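PDB 5Y0E: TssK from Serratia sp. FS14, which forms a trimer and probably serves as a baseplate component of the type VI secretion system, linking the baseplate to the membrane complex. Local coordinates for residues 67-70 / 74-77; 238-243 / 267-272; 347-352 / 360-365. All blocks are in the same frame, centred on the assembly; numbering follows the deposited sequence.

Contact 1 (67-70 / 74-77)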
loop_
_atom_site.group_PDB
_atom_site.type_symbol
_atom_site.label_atom_id
_atom_site.label_comp_id
_atom_site.label_asym_id
_atom_site.label_seq_id
_atom_site.Cartn_x
_atom_site.Cartn_y
_atom_site.Cartn_z
ATOM N N GLY A 67 -13.524 18.816 -5.840
ATOM C CA GLY A 67 -13.326 18.060 -4.628
ATOM C C GLY A 67 -14.636 17.886 -3.891
ATOM O O GLY A 67 -15.699 17.919 -4.488
ATOM N N ILE A 68 -14.523 17.718 -2.583
ATOM C CA ILE A 68 -15.655 17.481 -1.708
ATOM C C ILE A 68 -15.468 18.267 -0.418
ATOM O O ILE A 68 -14.401 18.224 0.197
ATOM C CB ILE A 68 -15.812 15.981 -1.414
ATOM C CG1 ILE A 68 -16.421 15.291 -2.620
ATOM C CG2 ILE A 68 -16.710 15.765 -0.240
ATOM C CD1 ILE A 68 -15.936 13.926 -2.814
ATOM N N MET A 69 -16.500 18.965 -0.006
ATOM C CA MET A 69 -16.463 19.747 1.203
ATOM C C MET A 69 -16.665 18.852 2.408
ATOM O O MET A 69 -17.136 17.727 2.288
ATOM C CB MET A 69 -17.536 20.824 1.155
ATOM C CG MET A 69 -17.343 21.806 0.011
ATOM S SD MET A 69 -15.824 22.791 0.088
ATOM C CE MET A 69 -16.134 23.704 1.557
ATOM N N PRO A 70 -16.285 19.316 3.589
ATOM C CA PRO A 70 -16.413 18.463 4.771
ATOM C C PRO A 70 -17.823 18.028 5.056
ATOM O O PRO A 70 -18.010 16.991 5.694
ATOM C CB PRO A 70 -15.853 19.344 5.889
ATOM C CG PRO A 70 -14.851 20.129 5.212
ATOM C CD PRO A 70 -15.373 20.437 3.840
ATOM N N PRO A 74 -19.999 17.737 -3.079
ATOM C CA PRO A 74 -19.037 17.803 -4.181
ATOM C C PRO A 74 -19.129 19.120 -4.916
ATOM O O PRO A 74 -20.167 19.773 -4.928
ATOM C CB PRO A 74 -19.464 16.648 -5.085
ATOM C CG PRO A 74 -20.882 16.431 -4.772
ATOM C CD PRO A 74 -21.096 16.801 -3.350
ATOM N N PHE A 75 -18.027 19.504 -5.546
ATOM C CA PHE A 75 -17.966 20.757 -6.273
ATOM C C PHE A 75 -16.936 20.636 -7.370
ATOM O O PHE A 75 -16.006 19.841 -7.292
ATOM C CB PHE A 75 -17.608 21.952 -5.375
ATOM C CG PHE A 75 -16.247 21.852 -4.760
ATOM C CD1 PHE A 75 -15.140 22.318 -5.426
ATOM C CD2 PHE A 75 -16.080 21.252 -3.536
ATOM C CE1 PHE A 75 -13.909 22.186 -4.884
ATOM C CE2 PHE A 75 -14.854 21.132 -2.995
ATOM C CZ PHE A 75 -13.763 21.596 -3.665
ATOM N N ARG A 76 -17.098 21.487 -8.371
ATOM C CA ARG A 76 -16.216 21.554 -9.519
ATOM C C ARG A 76 -16.474 22.886 -10.203
ATOM O O ARG A 76 -17.628 23.236 -10.438
ATOM C CB ARG A 76 -16.475 20.390 -10.474
ATOM C CG ARG A 76 -15.741 20.494 -11.788
ATOM C CD ARG A 76 -16.098 19.343 -12.713
ATOM N NE ARG A 76 -16.088 18.072 -11.997
ATOM C CZ ARG A 76 -15.020 17.287 -11.881
ATOM N NH1 ARG A 76 -13.869 17.633 -12.445
ATOM N NH2 ARG A 76 -15.098 16.151 -11.199
ATOM N N PHE A 77 -15.419 23.635 -10.500
ATOM C CA PHE A 77 -15.592 24.878 -11.229
ATOM C C PHE A 77 -14.340 25.157 -12.029
ATOM O O PHE A 77 -13.279 24.596 -11.776
ATOM C CB PHE A 77 -15.926 26.059 -10.309
ATOM C CG PHE A 77 -14.824 26.442 -9.355
ATOM C CD1 PHE A 77 -13.704 27.129 -9.788
ATOM C CD2 PHE A 77 -14.930 26.146 -8.021
ATOM C CE1 PHE A 77 -12.708 27.482 -8.917
ATOM C CE2 PHE A 77 -13.938 26.506 -7.140
ATOM C CZ PHE A 77 -12.826 27.174 -7.590
#
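Phe-75 lays its ring over Gly-67 on the paired strand. Its CG sits between the backbone N and the carbonyl carbon (chi1 63°), which folds the ring back over this neighbour. The CA of Gly-67 lies 4.0 Å from the centroid of the Phe-75 ring, over the face, in a CH-pi contact. Gly-67 has no side chain to keep the ring off, and its very extended backbone would itself press a CB against the preceding carbonyl O. Two backbone hydrogen bonds join the same pair: Gly-67 N to Phe-75 O at 3.1 Å, and Phe-75 N to Gly-67 O at 3.0 Å. The Met-69 side chain crosses that of Phe-75 at about a right angle. Bends at chi2 and chi3 bring its SD to the ring, obliquely, 3.6 Å from Phe-75 CE2, a Met-aromatic contact. On the other face of the sheet Ile-68 CG1 meets Pro-74 CB at 4.1 Å. The strands pair beside the turn of the antiparallel hairpin 62-68/74-78, which Met-69 and Pro-70 begin. Leu-149 and Leu-151 of strand 142-155 also pack on Phe-75, while His-38 and Tyr-30 of a neighbouring subunit touch Ile-68 and Pro-74. The paired bonds satisfy backbone N and O of Gly-67 and Phe-75, so this hairpin end can lie buried among apolar side chains.

Contact 2 (238-243 / 267-272)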
loop_
_atom_site.group_PDB
_atom_site.type_symbol
_atom_site.label_atom_id
_atom_site.label_comp_id
_atom_site.label_asym_id
_atom_site.label_seq_id
_atom_site.Cartn_x
_atom_site.Cartn_y
_atom_site.Cartn_z
ATOM N N LEU A 238 18.668 -3.815 2.567
ATOM C CA LEU A 238 18.407 -3.850 1.141
ATOM C C LEU A 238 17.069 -4.531 0.843
ATOM O O LEU A 238 16.294 -4.057 0.015
ATOM C CB LEU A 238 19.557 -4.554 0.440
ATOM C CG LEU A 238 19.429 -4.769 -1.065
ATOM C CD1 LEU A 238 19.269 -3.459 -1.827
ATOM C CD2 LEU A 238 20.618 -5.501 -1.560
ATOM N N GLN A 239 16.774 -5.619 1.541
ATOM C CA GLN A 239 15.463 -6.235 1.445
ATOM C C GLN A 239 14.363 -5.244 1.711
ATOM O O GLN A 239 13.359 -5.214 0.994
ATOM C CB GLN A 239 15.337 -7.353 2.446
ATOM C CG GLN A 239 15.273 -8.652 1.876
ATOM C CD GLN A 239 15.510 -9.678 2.920
ATOM O OE1 GLN A 239 16.658 -9.983 3.227
ATOM N NE2 GLN A 239 14.436 -10.239 3.472
ATOM N N LEU A 240 14.506 -4.476 2.789
ATOM C CA LEU A 240 13.483 -3.514 3.155
ATOM C C LEU A 240 13.406 -2.404 2.133
ATOM O O LEU A 240 12.320 -1.940 1.802
ATOM C CB LEU A 240 13.760 -2.950 4.536
ATOM C CG LEU A 240 12.753 -1.920 5.049
ATOM C CD1 LEU A 240 11.461 -2.566 5.383
ATOM C CD2 LEU A 240 13.296 -1.206 6.252
ATOM N N ILE A 241 14.552 -1.981 1.619
ATOM C CA ILE A 241 14.570 -1.034 0.520
ATOM C C ILE A 241 13.901 -1.633 -0.719
ATOM O O ILE A 241 13.147 -0.957 -1.416
ATOM C CB ILE A 241 16.024 -0.595 0.262
ATOM C CG1 ILE A 241 16.551 0.166 1.479
ATOM C CG2 ILE A 241 16.157 0.243 -0.956
ATOM C CD1 ILE A 241 17.991 0.541 1.391
ATOM N N ASN A 242 14.126 -2.914 -0.981
ATOM C CA ASN A 242 13.621 -3.511 -2.213
ATOM C C ASN A 242 12.102 -3.616 -2.213
ATOM O O ASN A 242 11.466 -3.349 -3.227
ATOM C CB ASN A 242 14.266 -4.867 -2.430
ATOM C CG ASN A 242 15.640 -4.750 -3.014
ATOM O OD1 ASN A 242 15.976 -3.741 -3.596
ATOM N ND2 ASN A 242 16.430 -5.789 -2.886
ATOM N N ARG A 243 11.505 -3.970 -1.080
ATOM C CA ARG A 243 10.055 -3.970 -0.971
ATOM C C ARG A 243 9.460 -2.622 -1.350
ATOM O O ARG A 243 8.426 -2.560 -2.017
ATOM C CB ARG A 243 9.625 -4.338 0.445
ATOM C CG ARG A 243 8.130 -4.221 0.640
ATOM C CD ARG A 243 7.697 -4.129 2.069
ATOM N NE ARG A 243 8.544 -4.931 2.942
ATOM C CZ ARG A 243 8.602 -4.801 4.261
ATOM N NH1 ARG A 243 7.857 -3.904 4.853
ATOM N NH2 ARG A 243 9.409 -5.563 4.983
ATOM N N LEU A 267 4.583 5.234 7.075
ATOM C CA LEU A 267 4.747 5.123 8.510
ATOM C C LEU A 267 5.315 3.771 8.898
ATOM O O LEU A 267 6.222 3.683 9.728
ATOM C CB LEU A 267 3.413 5.349 9.186
ATOM C CG LEU A 267 3.351 5.151 10.684
ATOM C CD1 LEU A 267 4.292 6.115 11.388
ATOM C CD2 LEU A 267 1.940 5.373 11.130
ATOM N N GLN A 268 4.796 2.705 8.298
ATOM C CA GLN A 268 5.318 1.380 8.576
ATOM C C GLN A 268 6.754 1.262 8.114
ATOM O O GLN A 268 7.596 0.715 8.823
ATOM C CB GLN A 268 4.450 0.325 7.906
ATOM C CG GLN A 268 3.088 0.128 8.524
ATOM C CD GLN A 268 2.165 -0.700 7.632
ATOM O OE1 GLN A 268 2.325 -1.897 7.495
ATOM N NE2 GLN A 268 1.217 -0.048 7.016
ATOM N N PHE A 269 7.043 1.753 6.920
ATOM C CA PHE A 269 8.415 1.846 6.474
ATOM C C PHE A 269 9.285 2.495 7.552
ATOM O O PHE A 269 10.319 1.960 7.933
ATOM C CB PHE A 269 8.434 2.626 5.166
ATOM C CG PHE A 269 9.736 2.582 4.431
ATOM C CD1 PHE A 269 10.741 1.744 4.818
ATOM C CD2 PHE A 269 9.944 3.405 3.352
ATOM C CE1 PHE A 269 11.905 1.718 4.149
ATOM C CE2 PHE A 269 11.109 3.387 2.685
ATOM C CZ PHE A 269 12.099 2.544 3.088
ATOM N N ALA A 270 8.844 3.622 8.096
ATOM C CA ALA A 270 9.658 4.321 9.076
ATOM C C ALA A 270 9.830 3.493 10.338
ATOM O O ALA A 270 10.950 3.299 10.817
ATOM C CB ALA A 270 9.047 5.677 9.400
ATOM N N THR A 271 8.740 2.977 10.884
ATOM C CA THR A 271 8.885 2.284 12.149
ATOM C C THR A 271 9.689 1.001 12.014
ATOM O O THR A 271 10.350 0.601 12.968
ATOM C CB THR A 271 7.527 2.012 12.774
ATOM O OG1 THR A 271 6.802 1.057 12.003
ATOM C CG2 THR A 271 6.761 3.296 12.900
ATOM N N GLU A 272 9.676 0.349 10.856
ATOM C CA GLU A 272 10.579 -0.784 10.690
ATOM C C GLU A 272 12.021 -0.319 10.486
ATOM O O GLU A 272 12.956 -1.013 10.866
ATOM C CB GLU A 272 10.125 -1.675 9.529
ATOM C CG GLU A 272 10.833 -3.020 9.434
ATOM C CD GLU A 272 10.301 -3.935 8.318
ATOM O OE1 GLU A 272 11.072 -4.766 7.827
ATOM O OE2 GLU A 272 9.116 -3.849 7.937
#
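Leu-240 reaches across to Phe-269 and Glu-272 and has the largest area buried in the contact. Its CG is anti to the backbone N (chi1 -180°), which sends the branch toward the other helix. There CG comes within 3.8 Å of Phe-269 CE1. The CD2 methyl lies at the edge of the Phe-269 ring, in its plane, 3.9 Å from the same CE1. Leu-240 and Glu-272 slide past each other in opposite directions, and the Leu-240 CD1 methyl makes a tight contact of 3.3 Å with Glu-272 OE1. That methyl also packs on one face of the Arg-243 guanidinium.

Phe-269 owes its place to its first torsion. With CG anti to the backbone N (chi1 -168°), the ring swings across to Leu-240.

The two segments run almost exactly antiparallel, with their axes 11.5 Å apart, so long side chains bridge the gap. They form an antiparallel helix pair, 229-253 with 259-273, in a helical bundle that helices 197-222 and 294-309 also join. Leu-305 of helix 294-309 also touches Phe-269, and the ring stacks with His-244.

Glu-272 extends its chain toward Arg-243, and the two side chains come from opposite directions to form a salt bridge. Arg-243 NH1 lies 3.3 Å from Glu-272 OE2, which sits at the guanidinium edge. Arg-243 NH2 is 3.4 Å from Glu-272 OE1 and about as far from OE2. All three hydrogen bonds are weak, and the two flat groups are turned 44° apart. The stronger polar partners come from the trimer: Arg-243 NE makes a salt bridge with Glu-272 of the second subunit, and Glu-272 OE2 with Arg-243 NE of the third.

Contact 3 (347-352 / 360-365)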
loop_
_atom_site.group_PDB
_atom_site.type_symbol
_atom_site.label_atom_id
_atom_site.label_comp_id
_atom_site.label_asym_id
_atom_site.label_seq_id
_atom_site.Cartn_x
_atom_site.Cartn_y
_atom_site.Cartn_z
ATOM N N LEU A 347 31.352 13.369 -10.576
ATOM C CA LEU A 347 30.946 12.144 -11.199
ATOM C C LEU A 347 31.802 11.010 -10.670
ATOM O O LEU A 347 32.974 11.023 -10.848
ATOM C CB LEU A 347 31.199 12.252 -12.674
ATOM C CG LEU A 347 30.031 12.577 -13.544
ATOM C CD1 LEU A 347 30.519 12.449 -14.950
ATOM C CD2 LEU A 347 28.934 11.582 -13.283
ATOM N N ALA A 348 31.213 10.035 -10.015
ATOM C CA ALA A 348 31.957 8.915 -9.506
ATOM C C ALA A 348 31.831 7.910 -10.597
ATOM O O ALA A 348 30.756 7.555 -10.946
ATOM C CB ALA A 348 31.321 8.408 -8.239
ATOM N N VAL A 349 32.946 7.437 -11.116
ATOM C CA VAL A 349 32.940 6.543 -12.248
ATOM C C VAL A 349 33.819 5.318 -12.098
ATOM O O VAL A 349 34.862 5.393 -11.526
ATOM C CB VAL A 349 33.417 7.354 -13.463
ATOM C CG1 VAL A 349 33.400 6.575 -14.753
ATOM C CG2 VAL A 349 32.600 8.607 -13.607
ATOM N N ARG A 350 33.355 4.180 -12.585
ATOM C CA ARG A 350 34.116 2.945 -12.606
ATOM C C ARG A 350 33.711 2.223 -13.863
ATOM O O ARG A 350 32.587 2.303 -14.266
ATOM C CB ARG A 350 33.854 2.073 -11.393
ATOM C CG ARG A 350 33.137 0.789 -11.725
ATOM C CD ARG A 350 33.622 -0.389 -10.928
ATOM N NE ARG A 350 34.162 -1.442 -11.768
ATOM C CZ ARG A 350 33.625 -1.870 -12.887
ATOM N NH1 ARG A 350 34.197 -2.818 -13.565
ATOM N NH2 ARG A 350 32.526 -1.347 -13.331
ATOM N N ALA A 351 34.635 1.544 -14.504
ATOM C CA ALA A 351 34.328 0.821 -15.712
ATOM C C ALA A 351 35.322 -0.281 -15.917
ATOM O O ALA A 351 36.329 -0.317 -15.278
ATOM C CB ALA A 351 34.348 1.749 -16.899
ATOM N N ASP A 352 35.042 -1.180 -16.837
ATOM C CA ASP A 352 35.958 -2.264 -17.080
ATOM C C ASP A 352 36.940 -1.959 -18.178
ATOM O O ASP A 352 37.081 -2.699 -19.109
ATOM C CB ASP A 352 35.203 -3.536 -17.373
ATOM C CG ASP A 352 34.884 -4.304 -16.140
ATOM O OD1 ASP A 352 35.805 -4.639 -15.426
ATOM O OD2 ASP A 352 33.723 -4.581 -15.856
ATOM N N THR A 360 41.876 9.201 -19.671
ATOM C CA THR A 360 41.974 10.036 -20.835
ATOM C C THR A 360 40.708 10.063 -21.645
ATOM O O THR A 360 40.158 11.104 -21.888
ATOM C CB THR A 360 43.162 9.634 -21.707
ATOM O OG1 THR A 360 43.115 8.239 -21.954
ATOM C CG2 THR A 360 44.426 9.912 -20.991
ATOM N N HIS A 361 40.215 8.916 -22.037
ATOM C CA HIS A 361 39.032 8.896 -22.853
ATOM C C HIS A 361 37.751 9.371 -22.203
ATOM O O HIS A 361 36.948 10.014 -22.842
ATOM C CB HIS A 361 38.809 7.505 -23.417
ATOM C CG HIS A 361 39.920 7.022 -24.287
ATOM N ND1 HIS A 361 39.769 5.987 -25.175
ATOM C CD2 HIS A 361 41.198 7.436 -24.405
ATOM C CE1 HIS A 361 40.910 5.781 -25.799
ATOM N NE2 HIS A 361 41.794 6.644 -25.345
ATOM N N PHE A 362 37.533 9.066 -20.944
ATOM C CA PHE A 362 36.282 9.462 -20.328
ATOM C C PHE A 362 36.017 10.946 -20.330
ATOM O O PHE A 362 34.955 11.378 -20.706
ATOM C CB PHE A 362 36.177 8.931 -18.918
ATOM C CG PHE A 362 34.865 9.203 -18.280
ATOM C CD1 PHE A 362 33.823 8.353 -18.456
ATOM C CD2 PHE A 362 34.685 10.310 -17.514
ATOM C CE1 PHE A 362 32.617 8.597 -17.873
ATOM C CE2 PHE A 362 33.479 10.567 -16.931
ATOM C CZ PHE A 362 32.442 9.709 -17.115
ATOM N N PRO A 363 36.993 11.730 -19.916
ATOM C CA PRO A 363 36.808 13.172 -19.857
ATOM C C PRO A 363 36.588 13.806 -21.205
ATOM O O PRO A 363 36.027 14.879 -21.249
ATOM C CB PRO A 363 38.111 13.665 -19.262
ATOM C CG PRO A 363 38.691 12.499 -18.590
ATOM C CD PRO A 363 38.311 11.345 -19.427
ATOM N N ALA A 364 37.039 13.173 -22.277
ATOM C CA ALA A 364 36.834 13.679 -23.605
ATOM C C ALA A 364 35.520 13.181 -24.162
ATOM O O ALA A 364 34.748 13.931 -24.707
ATOM C CB ALA A 364 37.969 13.236 -24.494
ATOM N N GLN A 365 35.245 11.906 -23.989
ATOM C CA GLN A 365 34.030 11.324 -24.528
ATOM C C GLN A 365 32.747 11.553 -23.750
ATOM O O GLN A 365 31.694 11.088 -24.148
ATOM C CB GLN A 365 34.227 9.839 -24.732
ATOM C CG GLN A 365 34.944 9.524 -26.011
ATOM C CD GLN A 365 35.871 8.357 -25.876
ATOM O OE1 GLN A 365 37.082 8.516 -25.887
ATOM N NE2 GLN A 365 35.308 7.173 -25.767
#
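Phe-362 projects from helix 355-365 onto Val-349 and Leu-347 of the strand. Before it, His-361 ND1 is hydrogen-bonded to Glu-431 OE2. Phe-362 then carries the whole contact with the strand. Its CG is anti to the backbone N (chi1 -175°), which carries the ring away from the helix toward the sheet. Val-349 and Phe-362 come from opposite directions. Val-349 CG1 stands over one face, 4.1 Å from the centroid of the Phe-362 ring, in a CH-pi contact, offset toward the rim. The other methyl, Val-349 CG2, touches Phe-362 CZ at 3.7 Å. Leu-347 crosses obliquely and comes in at the ring edge, with its CD1 4.0 Å from Phe-362 CZ.

This is helix-on-sheet packing in the C-terminal part of the chain. Strand 343-350 runs between strands 436-443 and 404-408 of an antiparallel sheet, and alternate residues Leu-347 and Val-349 face the helix. Phe-406 and Met-437, from the two flanking strands, also meet Phe-362.

Pro-363 follows at a kink, since its N cannot make the usual helical N-H bond; its ring rests on Phe-406.

Overall arrangement
The three contacts follow one another along the chain without overlap, and each lies in a different part of the fold. Contact 1 is in a small antiparallel sheet near the N-terminus. Contact 2 joins two helices of the helical part in the middle of the sequence. Contact 3 packs a helix on the C-terminal antiparallel sheet. The centres of contacts 1 and 2 are about 35 Å apart, and those of contacts 2 and 3 about 34 Å. Contacts 1 and 3 lie on opposite sides of the chain's centre, about 55 Å between centres. All three touch the second subunit, so trimer contacts are spread along the elongated chain.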